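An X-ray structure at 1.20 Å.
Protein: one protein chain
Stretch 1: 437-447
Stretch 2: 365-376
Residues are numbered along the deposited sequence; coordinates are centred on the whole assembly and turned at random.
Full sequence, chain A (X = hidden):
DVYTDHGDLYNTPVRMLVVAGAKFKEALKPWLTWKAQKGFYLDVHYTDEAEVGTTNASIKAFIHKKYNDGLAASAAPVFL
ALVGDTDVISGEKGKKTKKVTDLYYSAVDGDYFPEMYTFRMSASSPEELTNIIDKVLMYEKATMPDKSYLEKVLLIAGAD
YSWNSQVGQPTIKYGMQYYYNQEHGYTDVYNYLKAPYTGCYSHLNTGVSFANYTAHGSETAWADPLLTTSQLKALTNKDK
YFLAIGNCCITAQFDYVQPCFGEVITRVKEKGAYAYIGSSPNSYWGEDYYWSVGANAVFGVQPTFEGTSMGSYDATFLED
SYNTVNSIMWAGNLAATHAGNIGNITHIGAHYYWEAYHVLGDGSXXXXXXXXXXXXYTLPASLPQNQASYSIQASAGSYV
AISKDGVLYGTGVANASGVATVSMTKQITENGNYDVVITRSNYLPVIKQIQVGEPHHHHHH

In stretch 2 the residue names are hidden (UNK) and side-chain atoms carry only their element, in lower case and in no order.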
ATOM      1  N   VAL A 437      -9.227  -2.662  19.303  1.00 10.88           N
ATOM      2  CA  VAL A 437      -9.177  -1.874  18.056  1.00 10.75           C
ATOM      3  C   VAL A 437     -10.053  -2.555  17.056  1.00 10.03           C
ATOM      4  O   VAL A 437      -9.983  -3.785  16.886  1.00 11.53           O
ATOM      5  CB  VAL A 437      -7.721  -1.680  17.557  1.00 11.64           C
ATOM      6  CG1 VAL A 437      -7.694  -0.978  16.190  1.00 11.66           C
ATOM      7  CG2 VAL A 437      -6.919  -0.871  18.577  1.00 12.58           C
ATOM      8  N   ILE A 438     -10.887  -1.759  16.378  1.00  9.85           N
ATOM      9  CA  ILE A 438     -11.767  -2.268  15.325  1.00  9.92           C
ATOM     10  C   ILE A 438     -11.526  -1.480  14.064  1.00  9.90           C
ATOM     11  O   ILE A 438     -11.618  -0.240  14.100  1.00 10.10           O
ATOM     12  CB  ILE A 438     -13.258  -2.214  15.728  1.00 11.39           C
ATOM     13  CG1 ILE A 438     -13.488  -2.845  17.137  1.00 11.26           C
ATOM     14  CG2 ILE A 438     -14.137  -2.874  14.640  1.00 12.20           C
ATOM     15  CD1 ILE A 438     -14.982  -2.686  17.639  1.00 14.33           C
ATOM     16  N   THR A 439     -11.185  -2.176  12.987  1.00 10.28           N
ATOM     17  CA  THR A 439     -10.910  -1.495  11.704  1.00 10.41           C
ATOM     18  C   THR A 439     -11.725  -2.152  10.616  1.00 10.22           C
ATOM     19  O   THR A 439     -12.165  -3.305  10.718  1.00 10.94           O
ATOM     20  CB  THR A 439      -9.397  -1.576  11.357  1.00 11.10           C
ATOM     21  OG1 THR A 439      -8.972  -2.945  11.284  1.00 11.50           O
ATOM     22  CG2 THR A 439      -8.500  -0.822  12.348  1.00 13.24           C
ATOM     23  N   ARG A 440     -11.953  -1.391   9.557  1.00  9.40           N
ATOM     24  CA  ARG A 440     -12.634  -1.891   8.383  1.00 10.04           C
ATOM     25  C   ARG A 440     -12.285  -0.984   7.230  1.00  9.55           C
ATOM     26  O   ARG A 440     -12.167   0.232   7.423  1.00  9.77           O
ATOM     27  CB  ARG A 440     -14.166  -1.928   8.602  1.00 10.23           C
ATOM     28  CG  ARG A 440     -14.933  -2.587   7.458  1.00 10.84           C
ATOM     29  CD  ARG A 440     -16.419  -2.679   7.750  1.00 12.20           C
ATOM     30  NE  ARG A 440     -17.090  -3.124   6.533  1.00 12.82           N
ATOM     31  CZ  ARG A 440     -18.408  -3.067   6.353  1.00 12.78           C
ATOM     32  NH1 ARG A 440     -19.209  -2.636   7.337  1.00 13.63           N
ATOM     33  NH2 ARG A 440     -18.938  -3.434   5.192  1.00 18.33           N
ATOM     34  N   SER A 441     -12.157  -1.534   6.020  1.00 10.41           N
ATOM     35  CA  SER A 441     -11.825  -0.708   4.847  1.00  9.62           C
ATOM     36  C   SER A 441     -12.845   0.429   4.681  1.00  9.75           C
ATOM     37  O   SER A 441     -14.057   0.195   4.673  1.00 10.77           O
ATOM     38  CB  SER A 441     -11.852  -1.587   3.598  1.00 10.92           C
ATOM     39  OG  SER A 441     -11.768  -0.775   2.424  1.00 10.31           O
ATOM     40  N   ASN A 442     -12.342   1.646   4.530  1.00  9.27           N
ATOM     41  CA  ASN A 442     -13.141   2.850   4.321  1.00  9.92           C
ATOM     42  C   ASN A 442     -14.022   3.183   5.541  1.00 10.31           C
ATOM     43  O   ASN A 442     -15.031   3.863   5.384  1.00 11.01           O
ATOM     44  CB  ASN A 442     -13.947   2.840   3.031  1.00 11.03           C
ATOM     45  CG  ASN A 442     -14.187   4.248   2.570  1.00 11.17           C
ATOM     46  OD1 ASN A 442     -13.381   5.155   2.848  1.00 11.55           O
ATOM     47  ND2 ASN A 442     -15.270   4.458   1.843  1.00 16.42           N
ATOM     48  N   TYR A 443     -13.602   2.725   6.741  1.00  9.71           N
ATOM     49  CA  TYR A 443     -14.213   3.150   7.997  1.00  9.98           C
ATOM     50  C   TYR A 443     -13.170   3.757   8.887  1.00 10.01           C
ATOM     51  O   TYR A 443     -12.001   3.346   8.911  1.00 10.24           O
ATOM     52  CB  TYR A 443     -14.847   1.953   8.754  1.00  9.88           C
ATOM     53  CG  TYR A 443     -16.187   1.539   8.217  1.00 10.36           C
ATOM     54  CD1 TYR A 443     -16.301   0.878   6.994  1.00 11.76           C
ATOM     55  CD2 TYR A 443     -17.360   1.814   8.924  1.00 12.00           C
ATOM     56  CE1 TYR A 443     -17.550   0.525   6.476  1.00 13.31           C
ATOM     57  CE2 TYR A 443     -18.609   1.481   8.406  1.00 13.23           C
ATOM     58  CZ  TYR A 443     -18.695   0.800   7.206  1.00 13.82           C
ATOM     59  OH  TYR A 443     -19.936   0.488   6.691  1.00 16.92           O
ATOM     60  N   LEU A 444     -13.586   4.748   9.678  1.00  9.54           N
ATOM     61  CA  LEU A 444     -12.731   5.283  10.714  1.00 10.08           C
ATOM     62  C   LEU A 444     -12.457   4.188  11.750  1.00  9.98           C
ATOM     63  O   LEU A 444     -13.353   3.393  12.048  1.00 10.29           O
ATOM     64  CB  LEU A 444     -13.461   6.467  11.392  1.00 11.65           C
ATOM     65  CG  LEU A 444     -13.627   7.685  10.489  1.00 11.05           C
ATOM     66  CD1 LEU A 444     -14.642   8.665  11.096  1.00 15.15           C
ATOM     67  CD2 LEU A 444     -12.280   8.420  10.281  1.00 11.93           C
ATOM     68  N   PRO A 445     -11.256   4.150  12.299  1.00 10.54           N
ATOM     69  CA  PRO A 445     -10.952   3.115  13.323  1.00 10.61           C
ATOM     70  C   PRO A 445     -11.663   3.410  14.636  1.00 10.92           C
ATOM     71  O   PRO A 445     -11.935   4.577  14.973  1.00 11.92           O
ATOM     72  CB  PRO A 445      -9.428   3.237  13.491  1.00 11.80           C
ATOM     73  CG  PRO A 445      -9.120   4.716  13.172  1.00 12.53           C
ATOM     74  CD  PRO A 445     -10.112   5.074  12.063  1.00 11.33           C
ATOM     75  N   VAL A 446     -11.912   2.352  15.397  1.00 10.69           N
ATOM     76  CA  VAL A 446     -12.416   2.433  16.778  1.00 11.06           C
ATOM     77  C   VAL A 446     -11.270   1.993  17.663  1.00 10.92           C
ATOM     78  O   VAL A 446     -10.720   0.880  17.459  1.00 11.23           O
ATOM     79  CB  VAL A 446     -13.643   1.528  16.953  1.00 11.93           C
ATOM     80  CG1 VAL A 446     -14.119   1.542  18.403  1.00 13.35           C
ATOM     81  CG2 VAL A 446     -14.772   1.904  15.999  1.00 14.33           C
ATOM     82  N   ILE A 447     -10.852   2.837  18.601  1.00 11.20           N
ATOM     83  CA  ILE A 447      -9.702   2.557  19.479  1.00 12.25           C
ATOM     84  C   ILE A 447     -10.164   2.777  20.908  1.00 12.60           C
ATOM     85  O   ILE A 447     -10.426   3.903  21.330  1.00 14.34           O
ATOM     86  CB  ILE A 447      -8.522   3.452  19.107  1.00 13.12           C
ATOM     87  CG1 ILE A 447      -8.117   3.271  17.639  1.00 13.88           C
ATOM     88  CG2 ILE A 447      -7.325   3.206  20.081  1.00 15.02           C
ATOM     89  CD1 ILE A 447      -7.004   4.250  17.213  1.00 16.21           C
ATOM     90  N   UNK A 365      -1.260  -0.119   4.539  1.00  8.81           N
ATOM     91  CA  UNK A 365      -2.351   0.848   4.798  1.00  9.51           C
ATOM     92  C   UNK A 365      -3.533   0.477   3.914  1.00  9.13           C
ATOM     93  O   UNK A 365      -3.376   0.094   2.730  1.00  8.59           O
ATOM     94  c   UNK A 365      -3.020   3.283   4.507  1.00 10.73           C
ATOM     95  c   UNK A 365      -1.858   2.278   4.491  1.00  9.33           C
ATOM     96  c   UNK A 365      -0.764   2.708   5.466  1.00 10.04           C
ATOM     97  N   UNK A 366      -4.736   0.650   4.440  1.00  8.89           N
ATOM     98  CA  UNK A 366      -5.988   0.553   3.725  1.00  9.55           C
ATOM     99  C   UNK A 366      -6.452   1.965   3.370  1.00  9.52           C
ATOM    100  O   UNK A 366      -6.979   2.676   4.237  1.00 10.24           O
ATOM    101  c   UNK A 366      -6.823  -1.627   4.673  1.00 12.83           C
ATOM    102  c   UNK A 366      -7.082  -0.161   4.537  1.00 11.38           C
ATOM    103  c   UNK A 366      -7.771  -4.139   5.226  1.00 16.32           C
ATOM    104  s   UNK A 366      -8.354  -2.454   5.073  1.00 16.54           S
ATOM    105  N   UNK A 367      -6.269   2.438   2.149  1.00  9.33           N
ATOM    106  CA  UNK A 367      -6.654   3.818   1.851  1.00  9.78           C
ATOM    107  C   UNK A 367      -8.150   3.990   1.949  1.00  9.21           C
ATOM    108  O   UNK A 367      -8.949   3.166   1.488  1.00 10.13           O
ATOM    109  c   UNK A 367      -5.065   2.992   0.229  1.00  9.32           C
ATOM    110  c   UNK A 367      -6.158   4.055   0.404  1.00 10.49           C
ATOM    111  c   UNK A 367      -5.614   1.800   0.985  1.00  9.55           C
ATOM    112  N   UNK A 368      -8.548   5.165   2.483  1.00  9.64           N
ATOM    113  CA  UNK A 368      -9.963   5.545   2.458  1.00 10.20           C
ATOM    114  C   UNK A 368     -10.367   5.888   1.009  1.00  9.74           C
ATOM    115  O   UNK A 368      -9.512   6.107   0.129  1.00 11.92           O
ATOM    116  c   UNK A 368     -10.105   5.542   5.591  1.00 11.37           C
ATOM    117  c   UNK A 368      -9.592   5.347   6.868  1.00 12.10           C
ATOM    118  c   UNK A 368      -8.667   7.422   5.290  1.00 10.28           C
ATOM    119  c   UNK A 368      -8.590   6.182   7.345  1.00 11.35           C
ATOM    120  c   UNK A 368      -8.142   7.247   6.569  1.00 10.70           C
ATOM    121  c   UNK A 368     -10.199   6.781   3.391  1.00 11.17           C
ATOM    122  c   UNK A 368      -9.647   6.579   4.784  1.00 10.64           C
ATOM    123  o   UNK A 368      -8.062   5.916   8.589  1.00 11.88           O
ATOM    124  N   UNK A 369     -11.669   5.891   0.761  1.00  9.23           N
ATOM    125  CA  UNK A 369     -12.225   6.241  -0.535  1.00  9.85           C
ATOM    126  C   UNK A 369     -13.212   7.351  -0.279  1.00  9.79           C
ATOM    127  O   UNK A 369     -14.373   7.101   0.085  1.00 11.40           O
ATOM    128  n   UNK A 369     -13.653   0.275   0.269  1.00 15.75           N
ATOM    129  c   UNK A 369     -11.851   3.966  -1.619  1.00 12.44           C
ATOM    130  c   UNK A 369     -12.859   0.952  -0.576  1.00 14.60           C
ATOM    131  n   UNK A 369     -13.352   1.940  -1.311  1.00 16.89           N
ATOM    132  c   UNK A 369     -12.561   2.728  -2.264  1.00 12.94           C
ATOM    133  c   UNK A 369     -12.864   5.033  -1.195  1.00 11.49           C
ATOM    134  n   UNK A 369     -11.572   0.692  -0.597  1.00 12.28           N
ATOM    135  N   UNK A 370     -12.741   8.583  -0.411  1.00 10.40           N
ATOM    136  CA  UNK A 370     -13.450   9.802   0.025  1.00 10.59           C
ATOM    137  C   UNK A 370     -13.624   9.736   1.570  1.00 10.40           C
ATOM    138  O   UNK A 370     -12.727   9.215   2.241  1.00 10.58           O
ATOM    139  c   UNK A 370     -14.749  10.003  -0.753  1.00 11.15           C
ATOM    140  N   UNK A 371     -14.679  10.353   2.138  1.00 10.85           N
ATOM    141  CA  UNK A 371     -14.756  10.377   3.597  1.00 10.45           C
ATOM    142  C   UNK A 371     -15.078   8.993   4.143  1.00 10.74           C
ATOM    143  O   UNK A 371     -16.122   8.431   3.832  1.00 11.20           O
ATOM    144  c   UNK A 371     -14.663  13.975   5.705  1.00 14.93           C
ATOM    145  c   UNK A 371     -15.907  11.499   5.567  1.00 12.75           C
ATOM    146  c   UNK A 371     -15.822  11.366   4.053  1.00 11.70           C
ATOM    147  s   UNK A 371     -14.475  12.292   6.311  1.00 14.05           S
ATOM    148  N   UNK A 372     -14.240   8.436   5.024  1.00 10.47           N
ATOM    149  CA  UNK A 372     -14.561   7.092   5.557  1.00 10.90           C
ATOM    150  C   UNK A 372     -15.791   7.150   6.480  1.00 10.64           C
ATOM    151  O   UNK A 372     -16.126   8.195   7.056  1.00 11.78           O
ATOM    152  c   UNK A 372     -13.294   6.686   6.302  1.00 11.73           C
ATOM    153  c   UNK A 372     -12.652   8.041   6.694  1.00 11.91           C
ATOM    154  c   UNK A 372     -12.925   8.917   5.485  1.00 11.58           C
ATOM    155  N   UNK A 373     -16.478   6.024   6.572  1.00 11.52           N
ATOM    156  CA  UNK A 373     -17.692   5.887   7.360  1.00 12.20           C
ATOM    157  C   UNK A 373     -17.398   5.714   8.825  1.00 11.92           C
ATOM    158  O   UNK A 373     -16.304   5.339   9.232  1.00 12.15           O
ATOM    159  c   UNK A 373     -19.693   3.765   4.767  1.00 28.75           C
ATOM    160  c   UNK A 373     -18.748   2.738   4.192  1.00 40.93           C
ATOM    161  n   UNK A 373     -17.480   3.291   3.642  1.00 48.34           N
ATOM    162  c   UNK A 373     -18.486   4.685   6.839  1.00 14.57           C
ATOM    163  c   UNK A 373     -19.014   4.953   5.399  1.00 20.16           C
ATOM    164  N   UNK A 374     -18.417   5.962   9.652  1.00 12.28           N
ATOM    165  CA  UNK A 374     -18.321   5.751  11.086  1.00 12.25           C
ATOM    166  C   UNK A 374     -18.850   4.349  11.371  1.00 11.65           C
ATOM    167  O   UNK A 374     -19.962   3.998  10.939  1.00 13.19           O
ATOM    168  c   UNK A 374     -19.125   6.836  11.828  1.00 14.37           C
ATOM    169  c   UNK A 374     -19.087   6.640  13.352  1.00 16.35           C
ATOM    170  o   UNK A 374     -18.513   8.096  11.544  1.00 15.81           O
ATOM    171  N   UNK A 375     -18.068   3.544  12.078  1.00 11.46           N
ATOM    172  CA  UNK A 375     -18.446   2.160  12.295  1.00 11.61           C
ATOM    173  C   UNK A 375     -19.467   2.056  13.436  1.00 12.61           C
ATOM    174  O   UNK A 375     -19.640   3.002  14.217  1.00 14.94           O
ATOM    175  o   UNK A 375     -18.372  -0.585  11.857  1.00 12.72           O
ATOM    176  c   UNK A 375     -17.155   1.323  12.625  1.00 11.91           C
ATOM    177  c   UNK A 375     -17.261  -0.106  12.117  1.00 11.90           C
ATOM    178  n   UNK A 375     -16.119  -0.794  11.988  1.00 11.76           N
ATOM    179  N   UNK A 376     -20.079   0.876  13.548  1.00 13.29           N
ATOM    180  CA  UNK A 376     -20.997   0.516  14.621  1.00 14.15           C
ATOM    181  C   UNK A 376     -20.355  -0.632  15.375  1.00 12.78           C
ATOM    182  O   UNK A 376     -19.660  -1.464  14.764  1.00 14.59           O
ATOM    183  o   UNK A 376     -22.222  -1.055  13.287  1.00 20.15           O
ATOM    184  c   UNK A 376     -22.360   0.121  14.081  1.00 17.19           C
ATOM    185  c   UNK A 376     -23.028   1.257  13.308  1.00 18.52           C
TER
HETATM  186  O   HOH W   1      -9.673   2.230   5.106  1.00 13.21           O
HETATM  187  O   HOH W   2      -9.419   0.421   1.962  1.00 11.45           O
HETATM  188  O   HOH W   3     -13.711   0.657  12.367  1.00 11.83           O
HETATM  189  O   HOH W   4     -15.673   4.411  13.282  1.00 12.85           O

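Position 365 carries three carbons, one bearing the other two, and lies out of reach of stretch 1; this beta-branched pattern is Val365. At 366 two carbons, a sulfur and a terminal carbon form an unbranched chain, the sulfur 3.9 Å from CA of Ser441. That is Met366, whose SD packs closely on backbone without needing a polar partner, while its O accepts from a water (2.9 Å) that in turn accepts from Asn442 N (2.8 Å).

At 367 three carbons close a ring onto the backbone nitrogen and point away: Pro367. Its O is joined through another water to Ser441 OG. Position 368 has one carbon, then a six-carbon ring bearing an oxygen; a ring carbon lies 3.7 Å from Tyr443 O. This is Tyr368, whose flat ring offers its edge to Asn442 CA and Tyr443 O while its OH is hydrogen-bonded elsewhere in the structure.

Position 369 shows three carbons, a nitrogen and a carbon carrying two more nitrogens, one of them 3.8 Å from Asn442 CB. This is Arg369, whose flat guanidinium, bonded covalently to a group elsewhere in the structure, can lie with a face over that CB and its edge turned to Ser441 OG. Its backbone takes part as well: N donates to Asn442 OD1 at 2.8 Å, almost linearly, and O accepts from Asn442 ND2 at 3.3 Å. The single carbon at 370 identifies Ala370, which buries no surface against stretch 1. Position 371, another unbranched chain of two carbons, sulfur and carbon, points away and contributes little; it is Met371.

At 372 three side-chain carbons again close a ring onto the backbone nitrogen, and a ring carbon lies 3.6 Å from Leu444 CD2: Pro372, a compact apolar surface suited to a leucine methyl. Position 373 has four carbons in a row ending in nitrogen. CB sits over a face of the Tyr443 ring, 3.8 Å from the centroid, and the terminal nitrogen lies 3.1 Å from Asn442 O. It is Lys373; NZ donates a hydrogen bond to that oxygen, with an off-centre cation-pi approach to the same ring. A long, flexible chain with a charged end can combine these roles.

At 374 a carbon carrying an oxygen and a carbon points away, exposed, though the oxygen comes within 3.9 Å of Leu444 CD1: Thr374. At 375 the second of two carbons carries an oxygen and a nitrogen, the nitrogen 3.9 Å from Ile438 CG2. Asn375 fits this buried polar site, since ND2 donates to a water (2.8 Å) that donates to both Ile438 O and Leu444 O. Position 376 has one carbon carrying an oxygen and a carbon, beyond contact; it is Thr376, whose N donates to Asn375 OD1.

The contact centres on the type II turn from Arg440 to Tyr443. Asn442 engages the backbone of Arg369 with its side-chain amide, while its O accepts from Lys373 N at 2.9 Å. Leu444 N donates to Lys373 O at 2.8 Å, completing a single beta bridge between Tyr443 and Lys373. Packing and waters extend this join, burying 902 Å² in all.

Stretch 2 365-376: VMPYRAMPKTNT
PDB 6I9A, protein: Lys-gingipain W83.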